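Local coordinates for hypothetical 33.3 KDA protein IN ade3-ser2 intergenic region (Saccharomyces cerevisiae, PDB 1ODF) that is probably an ATP-dependent kinase of yeast whose substrate is not yet known, structurally close to bacterial pantothenate kinase, at residues S262-T272 / Y282-E290; E62-I70 / I149-G160. One frame throughout, in Å; residues are numbered along the deposited sequence.

Following the chain from the N terminus, interaction 2 comes first: strand 65-69, the outermost parallel strand of the central sheet, pairs with strand 155-160, and contact of segments 62-70 and 149-160 closes an excursion of 78 residues that includes helices 77-86 and 104-114 and most of the small antiparallel sheet. Interaction 1 follows in series, neither nested in the first nor crossing it. A short connection of five residues, 276-280, folds strand 281-287 back on strand 269-275 to form a C-terminal hairpin. The two contacts thus finish opposite margins of one six-stranded sheet, with strands 32-37 and 204-211 between them and centres about 21 Å apart.

Interaction 1 (S262-T272 / Y282-E290); sequences SESLGSIATLT and YSTKTRCIE
The Arg-287 guanidinium has Glu-263 O at its edge and carries Ile-289 CG1 from its own segment over one face, 3.6 Å above the plane and offset toward the rim; Ser-264 CB also lies at the edge. The setting is the C-terminal beta hairpin, whose strand 282-287 runs antiparallel to 269-272 and ends the sheet of the kinase. The bond from Arg-287 NH2 to Glu-263 O is nearly straight (174°, 3.0 Å). It lies in the guanidinium plane, yet reaches the carbonyl from above that group's own plane. Glu-263, with positive phi just after helix 249-262, turns this carbonyl and its side chain toward the hairpin, so one long arginine can tie the helix end to the edge strand. The Glu-263 carboxylate forms a salt bridge with Lys-285, NZ lying 3.0 Å from OE1 on its syn lone pair; the lysine chain, extended until it bends at chi4 (-63°), crosses the glutamate at about a right angle. Beneath these charged groups, Thr-270 pairs with Arg-287 and Thr-272 with Lys-285, each through two backbone bonds; beta-branched threonines suit such extended strands. On the other face, Leu-271, which also packs on Phe-15 of helix 8-24, sets CD1 against two threonines: it meets Thr-286 OG1 at 3.5 Å and Thr-284 CG2 at 3.8 Å.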
loop_
_atom_site.group_PDB
_atom_site.type_symbol
_atom_site.label_atom_id
_atom_site.label_comp_id
_atom_site.label_asym_id
_atom_site.label_seq_id
_atom_site.Cartn_x
_atom_site.Cartn_y
_atom_site.Cartn_z
ATOM N N SER A 262 5.899 -10.726 -11.621
ATOM C CA SER A 262 6.100 -11.862 -10.728
ATOM C C SER A 262 4.792 -12.477 -10.231
ATOM O O SER A 262 4.751 -13.661 -9.895
ATOM C CB SER A 262 6.930 -11.439 -9.520
ATOM O OG SER A 262 6.110 -10.806 -8.546
ATOM N N GLU A 263 3.732 -11.674 -10.163
ATOM C CA GLU A 263 2.434 -12.161 -9.708
ATOM C C GLU A 263 2.545 -12.902 -8.373
ATOM O O GLU A 263 2.060 -14.032 -8.227
ATOM C CB GLU A 263 1.834 -13.105 -10.747
ATOM C CG GLU A 263 1.429 -12.450 -12.047
ATOM C CD GLU A 263 0.810 -13.448 -13.003
ATOM O OE1 GLU A 263 1.560 -14.205 -13.655
ATOM O OE2 GLU A 263 -0.434 -13.497 -13.092
ATOM N N SER A 264 3.176 -12.276 -7.393
ATOM C CA SER A 264 3.317 -12.953 -6.123
ATOM C C SER A 264 3.141 -12.074 -4.896
ATOM O O SER A 264 3.712 -12.361 -3.846
ATOM C CB SER A 264 4.669 -13.670 -6.060
ATOM O OG SER A 264 5.732 -12.744 -6.065
ATOM N N LEU A 265 2.373 -10.997 -5.029
ATOM C CA LEU A 265 2.108 -10.136 -3.885
ATOM C C LEU A 265 1.429 -11.041 -2.849
ATOM O O LEU A 265 1.691 -10.949 -1.653
ATOM C CB LEU A 265 1.176 -8.982 -4.273
ATOM C CG LEU A 265 0.626 -8.151 -3.106
ATOM C CD1 LEU A 265 1.773 -7.516 -2.327
ATOM C CD2 LEU A 265 -0.329 -7.090 -3.633
ATOM N N GLY A 266 0.560 -11.925 -3.335
ATOM C CA GLY A 266 -0.131 -12.854 -2.460
ATOM C C GLY A 266 0.605 -14.183 -2.412
ATOM O O GLY A 266 1.044 -14.694 -3.451
ATOM N N SER A 267 0.748 -14.750 -1.217
ATOM C CA SER A 267 1.430 -16.033 -1.072
ATOM C C SER A 267 0.555 -17.202 -1.545
ATOM O O SER A 267 1.065 -18.219 -2.000
ATOM C CB SER A 267 1.853 -16.263 0.381
ATOM O OG SER A 267 0.751 -16.646 1.188
ATOM N N ILE A 268 -0.762 -17.058 -1.450
ATOM C CA ILE A 268 -1.657 -18.127 -1.882
ATOM C C ILE A 268 -2.097 -17.931 -3.326
ATOM O O ILE A 268 -2.006 -18.847 -4.139
ATOM C CB ILE A 268 -2.902 -18.194 -1.006
ATOM C CG1 ILE A 268 -2.495 -18.434 0.453
ATOM C CG2 ILE A 268 -3.827 -19.278 -1.525
ATOM C CD1 ILE A 268 -3.626 -18.307 1.436
ATOM N N ALA A 269 -2.586 -16.736 -3.640
ATOM C CA ALA A 269 -3.025 -16.425 -4.996
ATOM C C ALA A 269 -2.985 -14.914 -5.188
ATOM O O ALA A 269 -3.011 -14.150 -4.215
ATOM C CB ALA A 269 -4.446 -16.960 -5.243
ATOM N N THR A 270 -2.902 -14.492 -6.443
ATOM C CA THR A 270 -2.856 -13.076 -6.769
ATOM C C THR A 270 -3.698 -12.757 -7.994
ATOM O O THR A 270 -3.670 -13.478 -9.000
ATOM C CB THR A 270 -1.412 -12.589 -7.044
ATOM O OG1 THR A 270 -0.606 -12.755 -5.868
ATOM C CG2 THR A 270 -1.414 -11.107 -7.424
ATOM N N LEU A 271 -4.463 -11.678 -7.888
ATOM C CA LEU A 271 -5.290 -11.205 -8.982
ATOM C C LEU A 271 -4.632 -9.936 -9.515
ATOM O O LEU A 271 -4.412 -8.990 -8.758
ATOM C CB LEU A 271 -6.707 -10.880 -8.498
ATOM C CG LEU A 271 -7.586 -10.057 -9.460
ATOM C CD1 LEU A 271 -7.915 -10.877 -10.687
ATOM C CD2 LEU A 271 -8.875 -9.628 -8.753
ATOM N N THR A 272 -4.300 -9.922 -10.803
ATOM C CA THR A 272 -3.692 -8.738 -11.402
ATOM C C THR A 272 -4.680 -8.120 -12.391
ATOM O O THR A 272 -5.243 -8.807 -13.250
ATOM C CB THR A 272 -2.357 -9.059 -12.142
ATOM O OG1 THR A 272 -1.392 -9.581 -11.215
ATOM C CG2 THR A 272 -1.791 -7.794 -12.778
ATOM N N TYR A 282 -8.563 -3.613 -19.097
ATOM C CA TYR A 282 -8.303 -4.143 -20.428
ATOM C C TYR A 282 -7.822 -5.598 -20.353
ATOM O O TYR A 282 -7.889 -6.335 -21.343
ATOM C CB TYR A 282 -7.284 -3.265 -21.168
ATOM C CG TYR A 282 -5.974 -3.049 -20.441
ATOM C CD1 TYR A 282 -4.974 -4.027 -20.447
ATOM C CD2 TYR A 282 -5.730 -1.857 -19.748
ATOM C CE1 TYR A 282 -3.756 -3.818 -19.783
ATOM C CE2 TYR A 282 -4.528 -1.639 -19.084
ATOM C CZ TYR A 282 -3.542 -2.620 -19.102
ATOM O OH TYR A 282 -2.350 -2.394 -18.445
ATOM N N SER A 283 -7.344 -6.013 -19.179
ATOM C CA SER A 283 -6.885 -7.389 -18.994
ATOM C C SER A 283 -6.880 -7.823 -17.531
ATOM O O SER A 283 -6.711 -7.010 -16.614
ATOM C CB SER A 283 -5.480 -7.597 -19.584
ATOM O OG SER A 283 -4.466 -7.380 -18.616
ATOM N N THR A 284 -7.056 -9.124 -17.335
ATOM C CA THR A 284 -7.086 -9.714 -16.012
ATOM C C THR A 284 -6.318 -11.027 -15.989
ATOM O O THR A 284 -6.239 -11.727 -16.998
ATOM C CB THR A 284 -8.541 -9.959 -15.576
ATOM O OG1 THR A 284 -9.122 -8.714 -15.166
ATOM C CG2 THR A 284 -8.612 -10.940 -14.435
ATOM N N LYS A 285 -5.741 -11.346 -14.834
ATOM C CA LYS A 285 -5.001 -12.587 -14.669
ATOM C C LYS A 285 -4.953 -13.016 -13.197
ATOM O O LYS A 285 -4.681 -12.212 -12.295
ATOM C CB LYS A 285 -3.582 -12.434 -15.223
ATOM C CG LYS A 285 -2.842 -13.748 -15.432
ATOM C CD LYS A 285 -1.526 -13.523 -16.171
ATOM C CE LYS A 285 -0.829 -14.849 -16.513
ATOM N NZ LYS A 285 -0.431 -15.633 -15.300
ATOM N N THR A 286 -5.238 -14.292 -12.967
ATOM C CA THR A 286 -5.223 -14.852 -11.627
ATOM C C THR A 286 -4.182 -15.949 -11.542
ATOM O O THR A 286 -4.285 -16.969 -12.219
ATOM C CB THR A 286 -6.584 -15.441 -11.250
ATOM O OG1 THR A 286 -7.527 -14.376 -11.103
ATOM C CG2 THR A 286 -6.493 -16.212 -9.936
ATOM N N ARG A 287 -3.173 -15.728 -10.711
ATOM C CA ARG A 287 -2.126 -16.713 -10.532
ATOM C C ARG A 287 -2.278 -17.357 -9.163
ATOM O O ARG A 287 -2.296 -16.670 -8.143
ATOM C CB ARG A 287 -0.743 -16.063 -10.624
ATOM C CG ARG A 287 0.392 -17.080 -10.603
ATOM C CD ARG A 287 1.642 -16.533 -9.940
ATOM N NE ARG A 287 2.669 -17.566 -9.797
ATOM C CZ ARG A 287 3.722 -17.480 -8.986
ATOM N NH1 ARG A 287 4.599 -18.476 -8.931
ATOM N NH2 ARG A 287 3.896 -16.410 -8.219
ATOM N N CYS A 288 -2.408 -18.678 -9.142
ATOM C CA CYS A 288 -2.526 -19.395 -7.879
ATOM C C CYS A 288 -1.253 -20.215 -7.680
ATOM O O CYS A 288 -1.147 -21.342 -8.166
ATOM C CB CYS A 288 -3.740 -20.314 -7.886
ATOM S SG CYS A 288 -3.945 -21.156 -6.316
ATOM N N ILE A 289 -0.296 -19.630 -6.959
ATOM C CA ILE A 289 1.008 -20.239 -6.700
ATOM C C ILE A 289 1.075 -21.767 -6.605
ATOM O O ILE A 289 0.693 -22.380 -5.602
ATOM C CB ILE A 289 1.661 -19.607 -5.451
ATOM C CG1 ILE A 289 1.880 -18.110 -5.702
ATOM C CG2 ILE A 289 2.985 -20.299 -5.138
ATOM C CD1 ILE A 289 2.626 -17.389 -4.602
ATOM N N GLU A 290 1.589 -22.361 -7.679
ATOM C CA GLU A 290 1.750 -23.805 -7.812
ATOM C C GLU A 290 2.990 -24.309 -7.067
ATOM O O GLU A 290 4.126 -23.960 -7.405
ATOM C CB GLU A 290 1.843 -24.170 -9.300
ATOM C CG GLU A 290 1.925 -22.959 -10.248
ATOM C CD GLU A 290 3.229 -22.161 -10.125
ATOM O OE1 GLU A 290 3.551 -21.672 -9.021
ATOM O OE2 GLU A 290 3.933 -22.018 -11.146
#

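Interaction 2 (E62-I70 / I149-G160)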
loop_
_atom_site.group_PDB
_atom_site.type_symbol
_atom_site.label_atom_id
_atom_site.label_comp_id
_atom_site.label_asym_id
_atom_site.label_seq_id
_atom_site.Cartn_x
_atom_site.Cartn_y
_atom_site.Cartn_z
ATOM N N GLU A 62 -19.033 -13.414 12.651
ATOM C CA GLU A 62 -18.389 -14.719 12.726
ATOM C C GLU A 62 -16.877 -14.646 12.500
ATOM O O GLU A 62 -16.160 -15.627 12.715
ATOM C CB GLU A 62 -19.020 -15.665 11.709
ATOM C CG GLU A 62 -20.501 -15.936 11.951
ATOM C CD GLU A 62 -20.765 -16.522 13.324
ATOM O OE1 GLU A 62 -20.060 -17.482 13.703
ATOM O OE2 GLU A 62 -21.680 -16.028 14.023
ATOM N N LYS A 63 -16.400 -13.478 12.081
ATOM C CA LYS A 63 -14.980 -13.278 11.808
ATOM C C LYS A 63 -14.530 -11.863 12.175
ATOM O O LYS A 63 -15.302 -10.914 12.056
ATOM C CB LYS A 63 -14.697 -13.522 10.317
ATOM C CG LYS A 63 -14.951 -14.946 9.832
ATOM C CD LYS A 63 -13.920 -15.924 10.402
ATOM C CE LYS A 63 -14.152 -17.330 9.861
ATOM N NZ LYS A 63 -13.154 -18.300 10.385
ATOM N N SER A 64 -13.281 -11.728 12.616
ATOM C CA SER A 64 -12.725 -10.419 12.963
ATOM C C SER A 64 -11.998 -9.858 11.735
ATOM O O SER A 64 -11.005 -10.428 11.278
ATOM C CB SER A 64 -11.737 -10.544 14.130
ATOM O OG SER A 64 -11.124 -9.293 14.402
ATOM N N ILE A 65 -12.494 -8.742 11.210
ATOM C CA ILE A 65 -11.906 -8.123 10.024
ATOM C C ILE A 65 -11.160 -6.823 10.331
ATOM O O ILE A 65 -11.724 -5.894 10.895
ATOM C CB ILE A 65 -12.993 -7.789 8.962
ATOM C CG1 ILE A 65 -13.929 -8.988 8.754
ATOM C CG2 ILE A 65 -12.328 -7.394 7.641
ATOM C CD1 ILE A 65 -13.258 -10.231 8.199
ATOM N N GLY A 66 -9.894 -6.761 9.941
ATOM C CA GLY A 66 -9.106 -5.562 10.167
ATOM C C GLY A 66 -8.740 -4.870 8.860
ATOM O O GLY A 66 -8.636 -5.505 7.805
ATOM N N TYR A 67 -8.540 -3.561 8.921
ATOM C CA TYR A 67 -8.180 -2.798 7.735
ATOM C C TYR A 67 -7.204 -1.691 8.079
ATOM O O TYR A 67 -7.289 -1.077 9.144
ATOM C CB TYR A 67 -9.433 -2.184 7.091
ATOM C CG TYR A 67 -9.138 -1.293 5.900
ATOM C CD1 TYR A 67 -8.590 -0.012 6.068
ATOM C CD2 TYR A 67 -9.357 -1.748 4.601
ATOM C CE1 TYR A 67 -8.257 0.784 4.972
ATOM C CE2 TYR A 67 -9.036 -0.962 3.496
ATOM C CZ TYR A 67 -8.484 0.301 3.685
ATOM O OH TYR A 67 -8.167 1.066 2.585
ATOM N N ALA A 68 -6.274 -1.437 7.169
ATOM C CA ALA A 68 -5.312 -0.373 7.368
ATOM C C ALA A 68 -4.640 0.019 6.060
ATOM O O ALA A 68 -4.478 -0.798 5.157
ATOM C CB ALA A 68 -4.251 -0.799 8.389
ATOM N N SER A 69 -4.299 1.296 5.958
ATOM C CA SER A 69 -3.561 1.805 4.815
ATOM C C SER A 69 -2.151 1.856 5.377
ATOM O O SER A 69 -1.965 2.158 6.557
ATOM C CB SER A 69 -4.001 3.221 4.450
ATOM O OG SER A 69 -2.944 3.912 3.799
ATOM N N ILE A 70 -1.155 1.539 4.568
ATOM C CA ILE A 70 0.206 1.596 5.075
ATOM C C ILE A 70 0.512 3.003 5.610
ATOM O O ILE A 70 1.305 3.162 6.539
ATOM C CB ILE A 70 1.240 1.203 3.975
ATOM C CG1 ILE A 70 2.657 1.196 4.559
ATOM C CG2 ILE A 70 1.140 2.155 2.793
ATOM C CD1 ILE A 70 2.887 0.130 5.625
ATOM N N ILE A 149 -8.745 -3.243 16.944
ATOM C CA ILE A 149 -9.259 -4.407 16.241
ATOM C C ILE A 149 -9.350 -5.595 17.192
ATOM O O ILE A 149 -8.450 -5.813 18.001
ATOM C CB ILE A 149 -8.350 -4.758 15.035
ATOM C CG1 ILE A 149 -8.268 -3.548 14.092
ATOM C CG2 ILE A 149 -8.907 -5.977 14.293
ATOM C CD1 ILE A 149 -7.328 -3.728 12.917
ATOM N N LYS A 150 -10.441 -6.354 17.095
ATOM C CA LYS A 150 -10.645 -7.517 17.960
ATOM C C LYS A 150 -9.700 -8.672 17.642
ATOM O O LYS A 150 -9.548 -9.061 16.486
ATOM C CB LYS A 150 -12.088 -8.027 17.854
ATOM C CG LYS A 150 -13.160 -7.023 18.259
ATOM C CD LYS A 150 -14.559 -7.621 18.113
ATOM C CE LYS A 150 -15.651 -6.580 18.360
ATOM N NZ LYS A 150 -15.653 -5.506 17.322
ATOM N N LEU A 151 -9.068 -9.213 18.679
ATOM C CA LEU A 151 -8.165 -10.345 18.531
ATOM C C LEU A 151 -8.901 -11.630 18.918
ATOM O O LEU A 151 -9.759 -11.630 19.799
ATOM C CB LEU A 151 -6.937 -10.177 19.426
ATOM C CG LEU A 151 -5.863 -9.159 19.024
ATOM C CD1 LEU A 151 -5.188 -9.585 17.726
ATOM C CD2 LEU A 151 -6.498 -7.803 18.863
ATOM N N PRO A 152 -8.600 -12.739 18.232
ATOM C CA PRO A 152 -7.628 -12.825 17.137
ATOM C C PRO A 152 -8.188 -12.235 15.831
ATOM O O PRO A 152 -9.400 -12.155 15.642
ATOM C CB PRO A 152 -7.373 -14.324 17.032
ATOM C CG PRO A 152 -8.725 -14.895 17.353
ATOM C CD PRO A 152 -9.149 -14.068 18.556
ATOM N N VAL A 153 -7.301 -11.817 14.938
ATOM C CA VAL A 153 -7.734 -11.254 13.667
ATOM C C VAL A 153 -7.832 -12.374 12.634
ATOM O O VAL A 153 -6.889 -13.145 12.452
ATOM C CB VAL A 153 -6.746 -10.191 13.163
ATOM C CG1 VAL A 153 -7.299 -9.520 11.905
ATOM C CG2 VAL A 153 -6.494 -9.169 14.259
ATOM N N ASP A 154 -8.983 -12.465 11.975
ATOM C CA ASP A 154 -9.204 -13.486 10.962
ATOM C C ASP A 154 -8.761 -13.036 9.565
ATOM O O ASP A 154 -8.130 -13.792 8.833
ATOM C CB ASP A 154 -10.685 -13.879 10.961
ATOM C CG ASP A 154 -11.099 -14.585 12.255
ATOM O OD1 ASP A 154 -10.649 -15.730 12.475
ATOM O OD2 ASP A 154 -11.862 -13.990 13.048
ATOM N N ILE A 155 -9.096 -11.804 9.202
ATOM C CA ILE A 155 -8.721 -11.256 7.905
ATOM C C ILE A 155 -8.177 -9.849 8.096
ATOM O O ILE A 155 -8.822 -9.011 8.720
ATOM C CB ILE A 155 -9.934 -11.192 6.933
ATOM C CG1 ILE A 155 -10.399 -12.613 6.600
ATOM C CG2 ILE A 155 -9.559 -10.430 5.651
ATOM C CD1 ILE A 155 -11.645 -12.663 5.756
ATOM N N PHE A 156 -6.977 -9.601 7.584
ATOM C CA PHE A 156 -6.395 -8.277 7.697
ATOM C C PHE A 156 -6.089 -7.700 6.326
ATOM O O PHE A 156 -5.293 -8.242 5.555
ATOM C CB PHE A 156 -5.125 -8.293 8.548
ATOM C CG PHE A 156 -4.641 -6.924 8.894
ATOM C CD1 PHE A 156 -3.975 -6.144 7.949
ATOM C CD2 PHE A 156 -4.928 -6.366 10.143
ATOM C CE1 PHE A 156 -3.607 -4.831 8.238
ATOM C CE2 PHE A 156 -4.560 -5.043 10.442
ATOM C CZ PHE A 156 -3.903 -4.280 9.489
ATOM N N ILE A 157 -6.733 -6.578 6.048
ATOM C CA ILE A 157 -6.594 -5.882 4.784
ATOM C C ILE A 157 -5.613 -4.729 4.912
ATOM O O ILE A 157 -5.806 -3.834 5.730
ATOM C CB ILE A 157 -7.970 -5.331 4.324
ATOM C CG1 ILE A 157 -8.972 -6.484 4.225
ATOM C CG2 ILE A 157 -7.844 -4.611 2.990
ATOM C CD1 ILE A 157 -10.368 -6.052 3.833
ATOM N N LEU A 158 -4.549 -4.768 4.117
ATOM C CA LEU A 158 -3.553 -3.703 4.116
ATOM C C LEU A 158 -3.417 -3.210 2.669
ATOM O O LEU A 158 -3.437 -4.016 1.729
ATOM C CB LEU A 158 -2.203 -4.212 4.637
ATOM C CG LEU A 158 -1.084 -3.162 4.734
ATOM C CD1 LEU A 158 -1.448 -2.108 5.787
ATOM C CD2 LEU A 158 0.228 -3.841 5.080
ATOM N N GLU A 159 -3.292 -1.896 2.492
ATOM C CA GLU A 159 -3.179 -1.330 1.152
ATOM C C GLU A 159 -2.184 -0.182 1.068
ATOM O O GLU A 159 -2.054 0.613 1.998
ATOM C CB GLU A 159 -4.549 -0.852 0.669
ATOM C CG GLU A 159 -5.063 0.397 1.371
ATOM C CD GLU A 159 -4.537 1.696 0.759
ATOM O OE1 GLU A 159 -4.644 2.738 1.435
ATOM O OE2 GLU A 159 -4.027 1.685 -0.389
ATOM N N GLY A 160 -1.489 -0.116 -0.068
ATOM C CA GLY A 160 -0.505 0.922 -0.317
ATOM C C GLY A 160 -0.119 0.920 -1.790
ATOM O O GLY A 160 -0.358 -0.059 -2.506
HETATM O O HOH W 1 -13.080 -17.989 13.258
#
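Ser-64 and Asp-154 open the parallel pairing of strands 65-69 and 155-160, part of the P-loop kinase core. The aspartate's OD2 accepts the Ser-64 amide on its anti lone pair (2.7 Å, 173°), while Ser-64 O takes the amides of both Asp-154 and Ile-155. The serine hydroxyl donates to Lys-150 O at 2.6 Å; its OG stands anti to the backbone N (chi1 176°), which carries it to the end of strand 147-150. One small polar residue therefore ties the start of the parallel pair to that strand. Lys-63 lays its CD against the Asp-154 carboxylate, and a water joins NZ to OD1, weakly on the aspartate side.

Farther along, backbone bonds bring Gly-66 and Ala-68 into a regular parallel ladder, and Ile-70 N bonds Glu-159 O just beyond it. Gly-66 lies where Phe-156 and Ile-149 come close: its carbonyl sits over one face of the phenylalanine ring, and Ile-149 CD1 is 3.8 Å from its CA, so a residue without a side chain suits the place. On the same face, two residues on, Ala-68 CB touches Phe-156 CZ at 3.7 Å. On the opposite face, Ile-65 and Ile-155 lie side by side, and Tyr-67 CD2 rests 3.6 Å from Ile-157 CG2. Glu-159 CG, wedged between backbone N and carbonyl carbon (chi1 71°), approaches Tyr-67 OH to 3.4 Å; OE1 accepts a weak bond from Ser-69 OG, 3.1 Å away, which is also hydrogen-bonded to Asp-71 N.

In the outer shell, helix 44-59 covers this second face. Glu-159 touches Lys-44 and makes a weak hydrogen bond to Ser-45, predicted ATP-binding residues of the P-loop, which places the strand end beside the probable nucleotide site. Tyr-52 meets the Tyr-67 ring, whose OH is hydrogen-bonded to Ser-48 OG.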